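Local structure of MucR Phosphodiesterase (Pseudomonas aeruginosa, 5M1T) at residues A[184-189]-A[205-210]; A[238-243]-A[258-263]; A[122-127]-A[154-159]. The protein belongs to the EAL-domain family and, in this model, holds two magnesium ions and the ligand C2E in one shared pocket. All blocks are in the same frame, centred on the assembly; numbering follows the deposited sequence.

Interaction 1: residues A[184-189]-A[205-210]; sequences SIDDFG and ELKIDR. With MG (magnesium ion), chain E; MG (magnesium ion), chain D; C2E (9,9'-[(2R,3R,3aS,5S,7aR,9R,10R,10aS,12S,14aR)-3,5,10,12-tetrahydroxy-5,12-dioxidooctahydro-2H,7H-difuro[3,2-d:3',2'-j][1,3,7,9,2,8]tetraoxadiphosphacyclododecine-2,9-diyl]bis(2-amino-1,9-dihydro-6H-purin-6-one)), chain C.
Lys207 runs from CB to its tip along the backbone and side chains of 184-186. Lys207 CB lies 3.9 Å from Ile185 O. Lys207 CG packs against Ser184 OG at 3.2 Å. Lys207 CD lies 3.8 Å from Asp186 OD1. The chain bends at its third torsion (88°), and NZ ends in salt bridges to Glu156 and Glu65. Ser184 OG donates to Glu205 OE2 at 2.6 Å, on the lone pair turned away from the other carboxylate oxygen. Asp186 is a bridging carboxylate. Asp186 OD1 binds the magnesium of chain E and Asp186 OD2 that of chain D, each at 2.2 Å. Asp187 OD1 adds a ligand to the chain E ion. On the face of Ile185 and Leu206, Leu206 CD1 sits 4.0 Å from the centroid of the Phe188 ring, almost straight above it: a CH-pi contact. The strands are parallel, with a beta bulge between Ile185 and Phe188. At the shifted register Phe188 N bonds to Lys207 O at 2.9 Å. This is two neighbouring strands of a beta-alpha-beta unit, with the DDFG sequence at the metal-bearing strand end, as expected of the TIM-barrel-like EAL fold.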
# COMPACT_ATOMS: atom_id res chain seq x y z
N SER A 184 -10.48 -2.10 -12.58
CA SER A 184 -11.89 -1.85 -12.31
C SER A 184 -12.07 -1.15 -10.96
O SER A 184 -11.40 -1.50 -9.97
CB SER A 184 -12.64 -3.18 -12.34
OG SER A 184 -14.02 -3.00 -12.04
N ILE A 185 -12.92 -0.13 -10.92
CA ILE A 185 -13.29 0.51 -9.65
C ILE A 185 -14.59 -0.10 -9.13
O ILE A 185 -15.67 0.10 -9.68
CB ILE A 185 -13.49 2.02 -9.80
CG1 ILE A 185 -12.29 2.68 -10.47
CG2 ILE A 185 -13.74 2.68 -8.44
CD1 ILE A 185 -10.96 2.54 -9.77
N ASP A 186 -14.47 -0.84 -8.04
CA ASP A 186 -15.53 -1.67 -7.52
C ASP A 186 -16.45 -0.89 -6.53
O ASP A 186 -16.10 0.20 -6.05
CB ASP A 186 -14.85 -2.83 -6.76
CG ASP A 186 -15.74 -4.05 -6.60
OD1 ASP A 186 -16.94 -4.03 -7.03
OD2 ASP A 186 -15.19 -5.02 -6.03
N ASP A 187 -17.59 -1.48 -6.19
CA ASP A 187 -18.52 -0.88 -5.21
C ASP A 187 -18.78 0.61 -5.45
O ASP A 187 -18.87 1.42 -4.52
CB ASP A 187 -18.01 -1.08 -3.77
CG ASP A 187 -17.90 -2.56 -3.38
OD1 ASP A 187 -18.38 -3.47 -4.12
OD2 ASP A 187 -17.32 -2.79 -2.29
N PHE A 188 -18.90 0.98 -6.72
CA PHE A 188 -18.98 2.38 -7.06
C PHE A 188 -20.34 2.95 -6.61
O PHE A 188 -21.38 2.30 -6.71
CB PHE A 188 -18.72 2.61 -8.55
CG PHE A 188 -18.41 4.03 -8.87
CD1 PHE A 188 -17.13 4.51 -8.75
CD2 PHE A 188 -19.43 4.91 -9.26
CE1 PHE A 188 -16.82 5.83 -9.02
CE2 PHE A 188 -19.13 6.23 -9.55
CZ PHE A 188 -17.82 6.69 -9.42
N GLY A 189 -20.27 4.13 -6.02
CA GLY A 189 -21.45 4.79 -5.49
C GLY A 189 -21.39 4.79 -3.98
O GLY A 189 -22.06 5.62 -3.34
N GLU A 205 -13.18 0.22 -16.16
CA GLU A 205 -14.59 -0.01 -15.83
C GLU A 205 -14.97 0.45 -14.42
O GLU A 205 -14.13 0.47 -13.52
CB GLU A 205 -14.97 -1.48 -16.04
CG GLU A 205 -14.36 -2.42 -15.06
CD GLU A 205 -14.85 -3.88 -15.13
OE1 GLU A 205 -15.10 -4.43 -16.25
OE2 GLU A 205 -14.94 -4.49 -14.02
N LEU A 206 -16.22 0.87 -14.27
CA LEU A 206 -16.82 1.04 -12.98
C LEU A 206 -17.84 -0.06 -12.76
O LEU A 206 -18.56 -0.43 -13.69
CB LEU A 206 -17.49 2.39 -12.84
CG LEU A 206 -16.74 3.63 -13.28
CD1 LEU A 206 -17.69 4.79 -13.10
CD2 LEU A 206 -15.46 3.86 -12.49
N LYS A 207 -17.90 -0.53 -11.51
CA LYS A 207 -18.90 -1.54 -11.10
C LYS A 207 -19.89 -0.92 -10.11
O LYS A 207 -19.56 -0.66 -8.96
CB LYS A 207 -18.26 -2.77 -10.47
CG LYS A 207 -17.12 -3.32 -11.28
CD LYS A 207 -16.70 -4.69 -10.81
CE LYS A 207 -17.49 -5.81 -11.47
NZ LYS A 207 -17.27 -7.12 -10.73
N ILE A 208 -21.13 -0.75 -10.56
CA ILE A 208 -22.14 -0.18 -9.70
C ILE A 208 -22.40 -1.10 -8.50
O ILE A 208 -22.62 -2.31 -8.70
CB ILE A 208 -23.48 0.02 -10.43
CG1 ILE A 208 -23.30 0.90 -11.66
CG2 ILE A 208 -24.45 0.66 -9.46
CD1 ILE A 208 -24.43 0.77 -12.65
N ASP A 209 -22.41 -0.54 -7.29
CA ASP A 209 -22.55 -1.39 -6.11
C ASP A 209 -23.92 -2.04 -6.10
O ASP A 209 -24.93 -1.39 -6.43
CB ASP A 209 -22.39 -0.63 -4.82
CG ASP A 209 -22.42 -1.56 -3.61
OD1 ASP A 209 -21.52 -2.41 -3.48
OD2 ASP A 209 -23.39 -1.48 -2.82
N ARG A 210 -23.95 -3.32 -5.74
CA ARG A 210 -25.18 -4.09 -5.73
C ARG A 210 -26.24 -3.48 -4.86
O ARG A 210 -27.41 -3.70 -5.11
CB ARG A 210 -24.94 -5.53 -5.27
CG ARG A 210 -24.43 -5.69 -3.84
CD ARG A 210 -24.28 -7.19 -3.54
NE ARG A 210 -23.57 -7.60 -2.33
CZ ARG A 210 -22.29 -7.31 -2.02
NH1 ARG A 210 -21.54 -6.45 -2.75
NH2 ARG A 210 -21.76 -7.85 -0.91
MG MG E . -18.75 -4.84 -5.99
MG MG D . -15.48 -7.07 -6.68
P1 C2E C . -17.69 -7.71 -4.19
O2P C2E C . -16.35 -7.42 -4.82
O1P C2E C . -18.72 -6.61 -4.33
O5' C2E C . -18.23 -9.06 -4.85
C5' C2E C . -19.58 -9.18 -5.23
C4' C2E C . -20.41 -9.78 -4.12
O4' C2E C . -21.80 -9.70 -4.50
C3' C2E C . -20.11 -11.26 -3.90
O3' C2E C . -20.31 -11.57 -2.53
C2' C2E C . -21.17 -11.97 -4.72
O2' C2E C . -21.46 -13.28 -4.24
C1' C2E C . -22.34 -11.03 -4.49
N9 C2E C . -23.38 -11.11 -5.52
C8 C2E C . -23.21 -11.22 -6.84
N7 C2E C . -24.41 -11.26 -7.47
C5 C2E C . -25.36 -11.16 -6.53
C6 C2E C . -26.82 -11.14 -6.51
O6 C2E C . -27.46 -11.21 -7.58
N1 C2E C . -27.42 -11.04 -5.31
C2 C2E C . -26.73 -10.96 -4.15
N2 C2E C . -27.39 -10.87 -2.98
N3 C2E C . -25.38 -10.97 -4.10
C4 C2E C . -24.67 -11.07 -5.24
P11 C2E C . -19.22 -12.43 -1.72
O21 C2E C . -18.75 -13.57 -2.61
O11 C2E C . -19.86 -12.97 -0.48
O5A C2E C . -17.99 -11.46 -1.40
C5A C2E C . -18.23 -10.29 -0.61
C4A C2E C . -17.04 -9.36 -0.70
O4A C2E C . -15.86 -10.02 -0.26
C3A C2E C . -16.71 -8.96 -2.12
O3A C2E C . -17.54 -7.92 -2.60
C2A C2E C . -15.26 -8.55 -2.02
O2A C2E C . -15.13 -7.24 -1.49
C1A C2E C . -14.73 -9.52 -0.99
N91 C2E C . -13.98 -10.62 -1.66
C81 C2E C . -14.45 -11.76 -2.19
N71 C2E C . -13.43 -12.53 -2.68
C51 C2E C . -12.29 -11.85 -2.44
C61 C2E C . -10.86 -12.05 -2.69
O61 C2E C . -10.46 -13.08 -3.27
N11 C2E C . -10.00 -11.10 -2.28
C21 C2E C . -10.43 -9.97 -1.66
N21 C2E C . -9.54 -9.05 -1.27
N31 C2E C . -11.73 -9.71 -1.40
C41 C2E C . -12.67 -10.60 -1.78
O HOH W 1 -17.49 -7.18 -7.48
O HOH W 2 -20.24 -4.35 -4.43

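Interaction 2: residues A[238-243]-A[258-263]; sequences LKIVAE and GCNSLQ. With MG (magnesium ion), chain E; C2E (9,9'-[(2R,3R,3aS,5S,7aR,9R,10R,10aS,12S,14aR)-3,5,10,12-tetrahydroxy-5,12-dioxidooctahydro-2H,7H-difuro[3,2-d:3',2'-j][1,3,7,9,2,8]tetraoxadiphosphacyclododecine-2,9-diyl]bis(2-amino-1,9-dihydro-6H-purin-6-one)), chain C.
Ala242, Leu262 and Cys259 form the apolar centre. Ala242 CB meets Leu262 CD2 at 3.8 Å and Cys259 SG at 4.0 Å. Ile240 extends this group, with CG2 next to the same sulfur. Leu254 of helix 248-257 touches all three central side chains and closes the group from the helix side. The other face of the sheet carries Val241 and Ser261. Val241 CG2 stands anti to its carbonyl carbon and comes to 3.2 Å from Ser261 OG, a close methyl-to-hydroxyl approach. Between the two faces run the backbone bonds of the parallel pairing. Ala242 N donates to Ser261 O at 2.8 Å. Gln263 N donates to Ala242 O, and Ser261 N to Ile240 O.

The start of the pairing is different. Here a side chain takes over from the backbone: Asn260 OD1 accepts from Ile240 N at 2.8 Å, and the bond is nearly straight (173°). Asn260 N adds a weak bond to Ile240 O, so this residue meets Ile240 with both backbone and side chain. The Lys239 chain crosses the Asn260 side chain at about a right angle, with Lys239 CD 3.7 Å from Asn260 CG, where Lys239 is exposed to solvent.

The far end is polar too, but buried. Glu243 extends beyond CG and grips the chain E magnesium with both oxygens, OE1 and OE2 each at 2.5 Å. Gln263, on the same face, is held by Glu65 and Gln51 through NE2 and by Lys207 through OE1. The two strands are joined by helix 248-257 in a beta-alpha-beta unit. Strand 205-208 pairs with the other edge of 239-243, and Asn260 makes a backbone bond to Ala56.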
# COMPACT_ATOMS: atom_id res chain seq x y z
N LEU A 238 -15.63 4.76 -19.66
CA LEU A 238 -15.43 3.59 -18.86
C LEU A 238 -16.62 2.65 -19.08
O LEU A 238 -17.79 3.09 -19.11
CB LEU A 238 -15.34 3.99 -17.38
CG LEU A 238 -14.21 4.95 -17.05
CD1 LEU A 238 -14.41 5.55 -15.68
CD2 LEU A 238 -12.85 4.29 -17.16
N LYS A 239 -16.32 1.37 -19.26
CA LYS A 239 -17.37 0.38 -19.28
C LYS A 239 -18.07 0.37 -17.92
O LYS A 239 -17.42 0.52 -16.87
CB LYS A 239 -16.80 -1.02 -19.55
CG LYS A 239 -16.13 -1.21 -20.90
CD LYS A 239 -17.10 -0.92 -22.02
CE LYS A 239 -16.68 -1.54 -23.36
NZ LYS A 239 -17.46 -0.87 -24.46
N ILE A 240 -19.38 0.16 -17.94
CA ILE A 240 -20.16 0.03 -16.71
C ILE A 240 -20.68 -1.42 -16.48
O ILE A 240 -21.28 -2.02 -17.37
CB ILE A 240 -21.36 0.99 -16.73
CG1 ILE A 240 -20.86 2.42 -16.86
CG2 ILE A 240 -22.20 0.86 -15.48
CD1 ILE A 240 -19.92 2.82 -15.75
N VAL A 241 -20.41 -1.96 -15.29
CA VAL A 241 -20.93 -3.25 -14.91
C VAL A 241 -21.98 -3.04 -13.85
O VAL A 241 -21.71 -2.39 -12.80
CB VAL A 241 -19.82 -4.15 -14.33
CG1 VAL A 241 -20.36 -5.55 -14.04
CG2 VAL A 241 -18.63 -4.27 -15.28
N ALA A 242 -23.16 -3.61 -14.07
CA ALA A 242 -24.17 -3.61 -13.01
C ALA A 242 -24.03 -4.92 -12.26
O ALA A 242 -24.02 -5.98 -12.87
CB ALA A 242 -25.57 -3.47 -13.55
N GLU A 243 -23.97 -4.83 -10.95
CA GLU A 243 -23.73 -5.99 -10.09
C GLU A 243 -24.94 -6.22 -9.18
O GLU A 243 -25.60 -5.28 -8.79
CB GLU A 243 -22.41 -5.74 -9.32
CG GLU A 243 -22.22 -6.48 -8.03
CD GLU A 243 -21.01 -5.96 -7.27
OE1 GLU A 243 -21.20 -5.30 -6.18
OE2 GLU A 243 -19.89 -6.19 -7.78
N GLY A 258 -28.28 1.32 -20.66
CA GLY A 258 -27.09 1.22 -21.44
C GLY A 258 -25.91 0.67 -20.67
O GLY A 258 -24.80 0.95 -21.03
N CYS A 259 -26.14 -0.14 -19.63
CA CYS A 259 -25.03 -0.82 -18.96
C CYS A 259 -24.35 -1.74 -19.98
O CYS A 259 -25.02 -2.34 -20.80
CB CYS A 259 -25.51 -1.64 -17.76
SG CYS A 259 -26.10 -0.66 -16.38
N ASN A 260 -23.03 -1.85 -19.91
CA ASN A 260 -22.30 -2.67 -20.87
C ASN A 260 -22.47 -4.12 -20.47
O ASN A 260 -22.83 -4.96 -21.31
CB ASN A 260 -20.83 -2.23 -20.94
CG ASN A 260 -20.69 -0.76 -21.32
OD1 ASN A 260 -20.55 0.14 -20.46
ND2 ASN A 260 -20.80 -0.48 -22.62
N SER A 261 -22.29 -4.41 -19.19
CA SER A 261 -22.32 -5.77 -18.71
C SER A 261 -23.00 -5.90 -17.35
O SER A 261 -23.13 -4.92 -16.59
CB SER A 261 -20.91 -6.35 -18.68
OG SER A 261 -20.02 -5.55 -17.92
N LEU A 262 -23.49 -7.11 -17.09
CA LEU A 262 -24.27 -7.39 -15.90
C LEU A 262 -23.65 -8.57 -15.16
O LEU A 262 -23.08 -9.48 -15.78
CB LEU A 262 -25.72 -7.74 -16.25
CG LEU A 262 -26.52 -6.83 -17.20
CD1 LEU A 262 -27.92 -7.39 -17.35
CD2 LEU A 262 -26.61 -5.41 -16.68
N GLN A 263 -23.83 -8.55 -13.85
CA GLN A 263 -23.40 -9.63 -12.98
C GLN A 263 -24.47 -9.82 -11.91
O GLN A 263 -25.02 -8.84 -11.37
CB GLN A 263 -22.09 -9.24 -12.37
CG GLN A 263 -21.38 -10.31 -11.67
CD GLN A 263 -20.02 -9.85 -11.17
OE1 GLN A 263 -19.38 -8.98 -11.78
NE2 GLN A 263 -19.57 -10.46 -10.08
MG MG E . -18.75 -4.84 -5.99
P1 C2E C . -17.69 -7.71 -4.19
O2P C2E C . -16.35 -7.42 -4.82
O1P C2E C . -18.72 -6.61 -4.33
O5' C2E C . -18.23 -9.06 -4.85
C5' C2E C . -19.58 -9.18 -5.23
C4' C2E C . -20.41 -9.78 -4.12
O4' C2E C . -21.80 -9.70 -4.50
C3' C2E C . -20.11 -11.26 -3.90
O3' C2E C . -20.31 -11.57 -2.53
C2' C2E C . -21.17 -11.97 -4.72
O2' C2E C . -21.46 -13.28 -4.24
C1' C2E C . -22.34 -11.03 -4.49
N9 C2E C . -23.38 -11.11 -5.52
C8 C2E C . -23.21 -11.22 -6.84
N7 C2E C . -24.41 -11.26 -7.47
C5 C2E C . -25.36 -11.16 -6.53
C6 C2E C . -26.82 -11.14 -6.51
O6 C2E C . -27.46 -11.21 -7.58
N1 C2E C . -27.42 -11.04 -5.31
C2 C2E C . -26.73 -10.96 -4.15
N2 C2E C . -27.39 -10.87 -2.98
N3 C2E C . -25.38 -10.97 -4.10
C4 C2E C . -24.67 -11.07 -5.24
P11 C2E C . -19.22 -12.43 -1.72
O21 C2E C . -18.75 -13.57 -2.61
O11 C2E C . -19.86 -12.97 -0.48
O5A C2E C . -17.99 -11.46 -1.40
C5A C2E C . -18.23 -10.29 -0.61
C4A C2E C . -17.04 -9.36 -0.70
O4A C2E C . -15.86 -10.02 -0.26
C3A C2E C . -16.71 -8.96 -2.12
O3A C2E C . -17.54 -7.92 -2.60
C2A C2E C . -15.26 -8.55 -2.02
O2A C2E C . -15.13 -7.24 -1.49
C1A C2E C . -14.73 -9.52 -0.99
N91 C2E C . -13.98 -10.62 -1.66
C81 C2E C . -14.45 -11.76 -2.19
N71 C2E C . -13.43 -12.53 -2.68
C51 C2E C . -12.29 -11.85 -2.44
C61 C2E C . -10.86 -12.05 -2.69
O61 C2E C . -10.46 -13.08 -3.27
N11 C2E C . -10.00 -11.10 -2.28
C21 C2E C . -10.43 -9.97 -1.66
N21 C2E C . -9.54 -9.05 -1.27
N31 C2E C . -11.73 -9.71 -1.40
C41 C2E C . -12.67 -10.60 -1.78
O HOH W 2 -20.24 -4.35 -4.43

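Interaction 3: residues A[122-127]-A[154-159]; sequences AVNLSA and ILEVTE. With MG (magnesium ion), chain D; C2E (9,9'-[(2R,3R,3aS,5S,7aR,9R,10R,10aS,12S,14aR)-3,5,10,12-tetrahydroxy-5,12-dioxidooctahydro-2H,7H-difuro[3,2-d:3',2'-j][1,3,7,9,2,8]tetraoxadiphosphacyclododecine-2,9-diyl]bis(2-amino-1,9-dihydro-6H-purin-6-one)), chain C.
Ala122 and Glu156 meet in the tight part of this contact. Ala122 CB lies 3.3 Å from Glu156 OE2 and 3.8 Å from Ile154 CG2. The backbones are well bonded here. Val123 N donates to Ile154 O, and Glu156 N to Val123 O at 3.0 Å in an almost linear bond (177°). On the opposite face Val123 CB touches Leu155 CD2, and helix 93-113 covers Val123 through Val100 and Ala104.

The metal end is also close-packed. Glu156 keeps CG anti to its carbonyl carbon (chi1 -60°) and stretches out beyond it, which brings Glu156 OE1 to the chain D magnesium at 2.1 Å. Asn124 OD1 binds the same ion at 2.2 Å. These two oxygens lie close together because the metal draws both in, not because they bond to each other. Glu156 OE2 does not bind the ion. The metal on OE1 and the salt bridge from Lys207 on OE2 together probably fix the carboxylate's rotation. The CB of Asn124 also packs on the C2E base near N31.

Leu125 N donates to Glu156 O, and its side chain lies well against Leu155 and Val157. Leu125 CD1 makes both contacts, reaching Val157 CG2 at 4.2 Å. The looser side lies next to it, at Thr158. There a water takes over from direct pairing: it donates to Leu125 O at 2.7 Å and accepts from Thr158 N at 3.1 Å. Both residues are partly exposed. Ser126 and Thr158 each stand at the N-cap of a following helix. Parallel strands that present metal ligands at their C-terminal ends are characteristic of EAL domains. Here Asn124 and Glu156 share one magnesium site with Glu65 and Asp186.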
# COMPACT_ATOMS: atom_id res chain seq x y z
N ALA A 122 -11.39 -11.32 -13.04
CA ALA A 122 -11.30 -10.19 -12.13
C ALA A 122 -11.02 -10.65 -10.69
O ALA A 122 -11.69 -11.52 -10.17
CB ALA A 122 -12.60 -9.41 -12.17
N VAL A 123 -10.01 -10.06 -10.08
CA VAL A 123 -9.60 -10.43 -8.71
C VAL A 123 -9.72 -9.20 -7.80
O VAL A 123 -9.29 -8.11 -8.15
CB VAL A 123 -8.14 -10.94 -8.67
CG1 VAL A 123 -7.65 -11.11 -7.24
CG2 VAL A 123 -8.04 -12.25 -9.46
N ASN A 124 -10.30 -9.38 -6.63
CA ASN A 124 -10.47 -8.27 -5.72
C ASN A 124 -9.22 -7.95 -4.92
O ASN A 124 -8.52 -8.87 -4.48
CB ASN A 124 -11.61 -8.57 -4.76
CG ASN A 124 -12.95 -8.56 -5.47
OD1 ASN A 124 -13.45 -7.50 -5.85
ND2 ASN A 124 -13.53 -9.72 -5.68
N LEU A 125 -8.97 -6.64 -4.71
CA LEU A 125 -7.90 -6.19 -3.81
C LEU A 125 -8.45 -5.36 -2.64
O LEU A 125 -9.12 -4.36 -2.84
CB LEU A 125 -6.87 -5.36 -4.58
CG LEU A 125 -6.18 -6.03 -5.79
CD1 LEU A 125 -5.25 -5.08 -6.50
CD2 LEU A 125 -5.38 -7.22 -5.33
N SER A 126 -8.16 -5.81 -1.43
CA SER A 126 -8.47 -5.06 -0.21
C SER A 126 -7.58 -3.82 -0.16
O SER A 126 -6.65 -3.68 -0.96
CB SER A 126 -8.20 -5.90 1.02
OG SER A 126 -6.81 -5.97 1.22
N ALA A 127 -7.87 -2.94 0.79
CA ALA A 127 -7.08 -1.74 0.99
C ALA A 127 -5.61 -2.07 1.34
O ALA A 127 -4.69 -1.40 0.88
CB ALA A 127 -7.72 -0.89 2.09
N ILE A 154 -8.10 -8.72 -14.53
CA ILE A 154 -8.71 -7.46 -14.11
C ILE A 154 -8.52 -7.37 -12.61
O ILE A 154 -8.73 -8.37 -11.89
CB ILE A 154 -10.22 -7.41 -14.46
CG1 ILE A 154 -10.42 -7.18 -15.95
CG2 ILE A 154 -10.95 -6.32 -13.66
CD1 ILE A 154 -11.85 -7.40 -16.44
N LEU A 155 -8.08 -6.22 -12.13
CA LEU A 155 -7.94 -6.02 -10.72
C LEU A 155 -8.98 -4.98 -10.27
O LEU A 155 -9.09 -3.88 -10.86
CB LEU A 155 -6.53 -5.59 -10.39
CG LEU A 155 -5.47 -6.68 -10.61
CD1 LEU A 155 -4.09 -6.08 -10.53
CD2 LEU A 155 -5.57 -7.83 -9.62
N GLU A 156 -9.76 -5.37 -9.24
CA GLU A 156 -10.81 -4.52 -8.69
C GLU A 156 -10.41 -3.86 -7.34
O GLU A 156 -10.14 -4.55 -6.37
CB GLU A 156 -12.09 -5.34 -8.51
CG GLU A 156 -12.65 -5.96 -9.80
CD GLU A 156 -14.04 -6.58 -9.64
OE1 GLU A 156 -14.64 -6.49 -8.53
OE2 GLU A 156 -14.53 -7.17 -10.66
N VAL A 157 -10.39 -2.54 -7.31
CA VAL A 157 -10.13 -1.78 -6.11
C VAL A 157 -11.38 -0.94 -5.86
O VAL A 157 -12.01 -0.42 -6.81
CB VAL A 157 -8.89 -0.86 -6.29
CG1 VAL A 157 -8.53 -0.16 -5.00
CG2 VAL A 157 -7.69 -1.68 -6.73
N THR A 158 -11.79 -0.82 -4.62
CA THR A 158 -13.05 -0.13 -4.36
C THR A 158 -12.86 1.38 -4.57
O THR A 158 -11.73 1.90 -4.52
CB THR A 158 -13.63 -0.39 -2.94
OG1 THR A 158 -12.71 0.08 -1.93
CG2 THR A 158 -13.99 -1.90 -2.73
N GLU A 159 -13.97 2.07 -4.79
CA GLU A 159 -13.99 3.52 -4.84
C GLU A 159 -13.25 4.13 -3.63
O GLU A 159 -12.42 5.01 -3.79
CB GLU A 159 -15.45 4.01 -4.90
CG GLU A 159 -15.58 5.48 -5.32
CD GLU A 159 -17.02 5.95 -5.31
OE1 GLU A 159 -17.90 5.12 -4.94
OE2 GLU A 159 -17.28 7.14 -5.66
MG MG D . -15.48 -7.07 -6.68
P1 C2E C . -17.69 -7.71 -4.19
O2P C2E C . -16.35 -7.42 -4.82
O1P C2E C . -18.72 -6.61 -4.33
O5' C2E C . -18.23 -9.06 -4.85
C5' C2E C . -19.58 -9.18 -5.23
C4' C2E C . -20.41 -9.78 -4.12
O4' C2E C . -21.80 -9.70 -4.50
C3' C2E C . -20.11 -11.26 -3.90
O3' C2E C . -20.31 -11.57 -2.53
C2' C2E C . -21.17 -11.97 -4.72
O2' C2E C . -21.46 -13.28 -4.24
C1' C2E C . -22.34 -11.03 -4.49
N9 C2E C . -23.38 -11.11 -5.52
C8 C2E C . -23.21 -11.22 -6.84
N7 C2E C . -24.41 -11.26 -7.47
C5 C2E C . -25.36 -11.16 -6.53
C6 C2E C . -26.82 -11.14 -6.51
O6 C2E C . -27.46 -11.21 -7.58
N1 C2E C . -27.42 -11.04 -5.31
C2 C2E C . -26.73 -10.96 -4.15
N2 C2E C . -27.39 -10.87 -2.98
N3 C2E C . -25.38 -10.97 -4.10
C4 C2E C . -24.67 -11.07 -5.24
P11 C2E C . -19.22 -12.43 -1.72
O21 C2E C . -18.75 -13.57 -2.61
O11 C2E C . -19.86 -12.97 -0.48
O5A C2E C . -17.99 -11.46 -1.40
C5A C2E C . -18.23 -10.29 -0.61
C4A C2E C . -17.04 -9.36 -0.70
O4A C2E C . -15.86 -10.02 -0.26
C3A C2E C . -16.71 -8.96 -2.12
O3A C2E C . -17.54 -7.92 -2.60
C2A C2E C . -15.26 -8.55 -2.02
O2A C2E C . -15.13 -7.24 -1.49
C1A C2E C . -14.73 -9.52 -0.99
N91 C2E C . -13.98 -10.62 -1.66
C81 C2E C . -14.45 -11.76 -2.19
N71 C2E C . -13.43 -12.53 -2.68
C51 C2E C . -12.29 -11.85 -2.44
C61 C2E C . -10.86 -12.05 -2.69
O61 C2E C . -10.46 -13.08 -3.27
N11 C2E C . -10.00 -11.10 -2.28
C21 C2E C . -10.43 -9.97 -1.66
N21 C2E C . -9.54 -9.05 -1.27
N31 C2E C . -11.73 -9.71 -1.40
C41 C2E C . -12.67 -10.60 -1.78
O HOH W 3 -12.26 -4.91 -4.62
O HOH W 4 -10.38 -2.11 -2.17
O HOH W 1 -17.49 -7.18 -7.48

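In the fold
All three contacts belong to one sheet, and in chain order interaction 3 comes first, then 1, then 2. Interaction 1 is the middle piece. Its centre is about 9 Å from that of interaction 2 and about 10 Å from that of interaction 3, while the centres of the outer two are about 16 Å apart and those two do not touch. Probable backbone bonds join neighbours: Ile208 N to Val241 O at 2.8 Å, and Asp186 N to Val157 O at 2.8 Å. The Lys207 NZ to Glu156 OE2 salt bridge, 2.7 Å, crosses from interaction 1 to 3. Interactions 1 and 2 share the chain E magnesium, 1 and 3 the chain D magnesium. C2E reaches all three.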